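Local coordinates for protein ribonuclease H (Uncultured organism, PDB 3U3G) that probably cleaves the RNA strand of RNA/DNA hybrids as a type 1 ribonuclease H, at residues I6-G11 with I54-D59. Numbering follows the deposited sequence.
Sequences IYTDGG and IRALED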
loop_
_atom_site.group_PDB
_atom_site.type_symbol
_atom_site.label_atom_id
_atom_site.label_comp_id
_atom_site.label_asym_id
_atom_site.label_seq_id
_atom_site.Cartn_x
_atom_site.Cartn_y
_atom_site.Cartn_z
ATOM N N ILE A 6 -5.219 2.920 6.395
ATOM C CA ILE A 6 -4.939 2.108 5.220
ATOM C C ILE A 6 -3.916 1.043 5.596
ATOM O O ILE A 6 -2.969 1.336 6.330
ATOM C CB ILE A 6 -4.353 2.977 4.087
ATOM C CG1 ILE A 6 -5.333 4.080 3.674
ATOM C CG2 ILE A 6 -3.999 2.114 2.883
ATOM C CD1 ILE A 6 -4.744 5.109 2.722
ATOM N N TYR A 7 -4.164 -0.206 5.209
ATOM C CA TYR A 7 -3.151 -1.264 5.272
ATOM C C TYR A 7 -2.810 -1.659 3.847
ATOM O O TYR A 7 -3.712 -1.868 3.025
ATOM C CB TYR A 7 -3.699 -2.515 5.972
ATOM C CG TYR A 7 -4.241 -2.270 7.359
ATOM C CD1 TYR A 7 -5.440 -1.582 7.545
ATOM C CD2 TYR A 7 -3.487 -2.596 8.482
ATOM C CE1 TYR A 7 -5.954 -1.361 8.823
ATOM C CE2 TYR A 7 -3.985 -2.365 9.760
ATOM C CZ TYR A 7 -5.183 -1.703 9.920
ATOM O OH TYR A 7 -5.658 -1.404 11.196
ATOM N N THR A 8 -1.530 -1.804 3.550
ATOM C CA THR A 8 -1.153 -2.289 2.228
ATOM C C THR A 8 -0.215 -3.466 2.314
ATOM O O THR A 8 0.534 -3.603 3.284
ATOM C CB THR A 8 -0.506 -1.202 1.339
ATOM O OG1 THR A 8 0.779 -0.846 1.869
ATOM C CG2 THR A 8 -1.388 0.050 1.261
ATOM N N ASP A 9 -0.246 -4.301 1.288
ATOM C CA ASP A 9 0.748 -5.351 1.113
ATOM C C ASP A 9 0.856 -5.662 -0.378
ATOM O O ASP A 9 -0.086 -5.445 -1.155
ATOM C CB ASP A 9 0.338 -6.613 1.896
ATOM C CG ASP A 9 1.503 -7.570 2.148
ATOM O OD1 ASP A 9 2.678 -7.189 1.966
ATOM O OD2 ASP A 9 1.234 -8.724 2.552
ATOM N N GLY A 10 2.014 -6.169 -0.780
ATOM C CA GLY A 10 2.211 -6.671 -2.127
ATOM C C GLY A 10 3.130 -7.866 -2.058
ATOM O O GLY A 10 3.958 -7.971 -1.155
ATOM N N GLY A 11 2.974 -8.775 -3.003
ATOM C CA GLY A 11 3.819 -9.960 -3.042
ATOM C C GLY A 11 3.965 -10.488 -4.446
ATOM O O GLY A 11 3.074 -10.323 -5.281
ATOM N N ILE A 54 0.880 2.705 -4.360
ATOM C CA ILE A 54 0.361 3.513 -5.460
ATOM C C ILE A 54 -1.152 3.292 -5.647
ATOM O O ILE A 54 -1.913 4.242 -5.781
ATOM C CB ILE A 54 1.147 3.235 -6.744
ATOM C CG1 ILE A 54 2.583 3.740 -6.566
ATOM C CG2 ILE A 54 0.479 3.898 -7.938
ATOM C CD1 ILE A 54 3.521 3.307 -7.663
ATOM N N ARG A 55 -1.583 2.042 -5.547
ATOM C CA ARG A 55 -2.995 1.711 -5.644
ATOM C C ARG A 55 -3.799 2.265 -4.478
ATOM O O ARG A 55 -4.862 2.842 -4.688
ATOM C CB ARG A 55 -3.195 0.202 -5.761
ATOM C CG ARG A 55 -4.642 -0.268 -5.607
ATOM C CD ARG A 55 -5.597 0.265 -6.696
ATOM N NE ARG A 55 -6.954 -0.297 -6.549
ATOM C CZ ARG A 55 -7.334 -1.454 -7.077
ATOM N NH1 ARG A 55 -8.535 -1.948 -6.794
ATOM N NH2 ARG A 55 -6.522 -2.109 -7.898
ATOM N N ALA A 56 -3.252 2.200 -3.263
ATOM C CA ALA A 56 -3.947 2.832 -2.134
ATOM C C ALA A 56 -4.137 4.332 -2.323
ATOM O O ALA A 56 -5.207 4.873 -2.033
ATOM C CB ALA A 56 -3.232 2.541 -0.817
ATOM N N LEU A 57 -3.101 5.005 -2.832
ATOM C CA LEU A 57 -3.205 6.436 -3.123
ATOM C C LEU A 57 -4.229 6.765 -4.214
ATOM O O LEU A 57 -4.910 7.794 -4.127
ATOM C CB LEU A 57 -1.830 7.007 -3.478
ATOM C CG LEU A 57 -0.872 6.978 -2.287
ATOM C CD1 LEU A 57 0.541 7.252 -2.793
ATOM C CD2 LEU A 57 -1.251 8.039 -1.241
ATOM N N GLU A 58 -4.398 5.858 -5.175
ATOM C CA GLU A 58 -5.447 5.975 -6.178
ATOM C C GLU A 58 -6.830 5.771 -5.560
ATOM O O GLU A 58 -7.760 6.551 -5.812
ATOM C CB GLU A 58 -5.183 4.969 -7.299
ATOM C CG GLU A 58 -6.327 4.721 -8.265
ATOM C CD GLU A 58 -6.330 5.670 -9.441
ATOM O OE1 GLU A 58 -5.687 6.747 -9.332
ATOM O OE2 GLU A 58 -7.157 5.441 -10.365
ATOM N N ASP A 59 -6.963 4.726 -4.749
ATOM C CA ASP A 59 -8.230 4.443 -4.073
ATOM C C ASP A 59 -8.675 5.673 -3.303
ATOM O O ASP A 59 -9.855 6.011 -3.283
ATOM C CB ASP A 59 -8.040 3.291 -3.084
ATOM C CG ASP A 59 -7.822 1.946 -3.772
ATOM O OD1 ASP A 59 -8.303 1.743 -4.906
ATOM O OD2 ASP A 59 -7.358 1.026 -3.072
#
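No flat group enters the junction where Ala56 packs on Ile6 and Thr8; the planar groups pair beside it, along the helix. There the guanidinium edge of Arg55 meets a carboxylate: Arg55 NE lies 2.9 Å from Asp59 OD1 in a salt bridge, with an N-H...O angle of 156°. The oxygen sits almost in the guanidinium plane, whereas NE approaches it from the syn side but 33° out of the carboxylate plane, and the two planes are turned almost perpendicular to each other. Asp59 OD2 is hydrogen-bonded to Ser36 OG, which gives the carboxylate a second hold, on strand 32-41.

The contact itself is made of three methyl groups. Ala56 CB stands 3.7 Å from Thr8 CG2 and 3.8 Å from Ile6 CG2, and as Ile6 CG2 and Thr8 CG2 are themselves 3.7 Å apart, the three form a nearly equilateral triangle. With CG1 of Ile6 beside the backbone N (chi1 -60°), its CG2 branch is the one brought to the helix. The small alanine lets the backbones come close, as the 7.3 Å between Thr8 CA and Ala56 CA attests, and all three residues are buried. Val23 extends the apolar patch, touching both Ile6 and Ala56.

Asp9, farther along the strand, comes close to Glu49 of the same helix, consistent with the acidic active site of the family. In the segment 54-59, it is through Ala56 that helix 45-60 meets strand 3-12, the central strand of the five-stranded mixed sheet of order 3-2-1-4-5, an alpha/beta core characteristic of the RNase H fold.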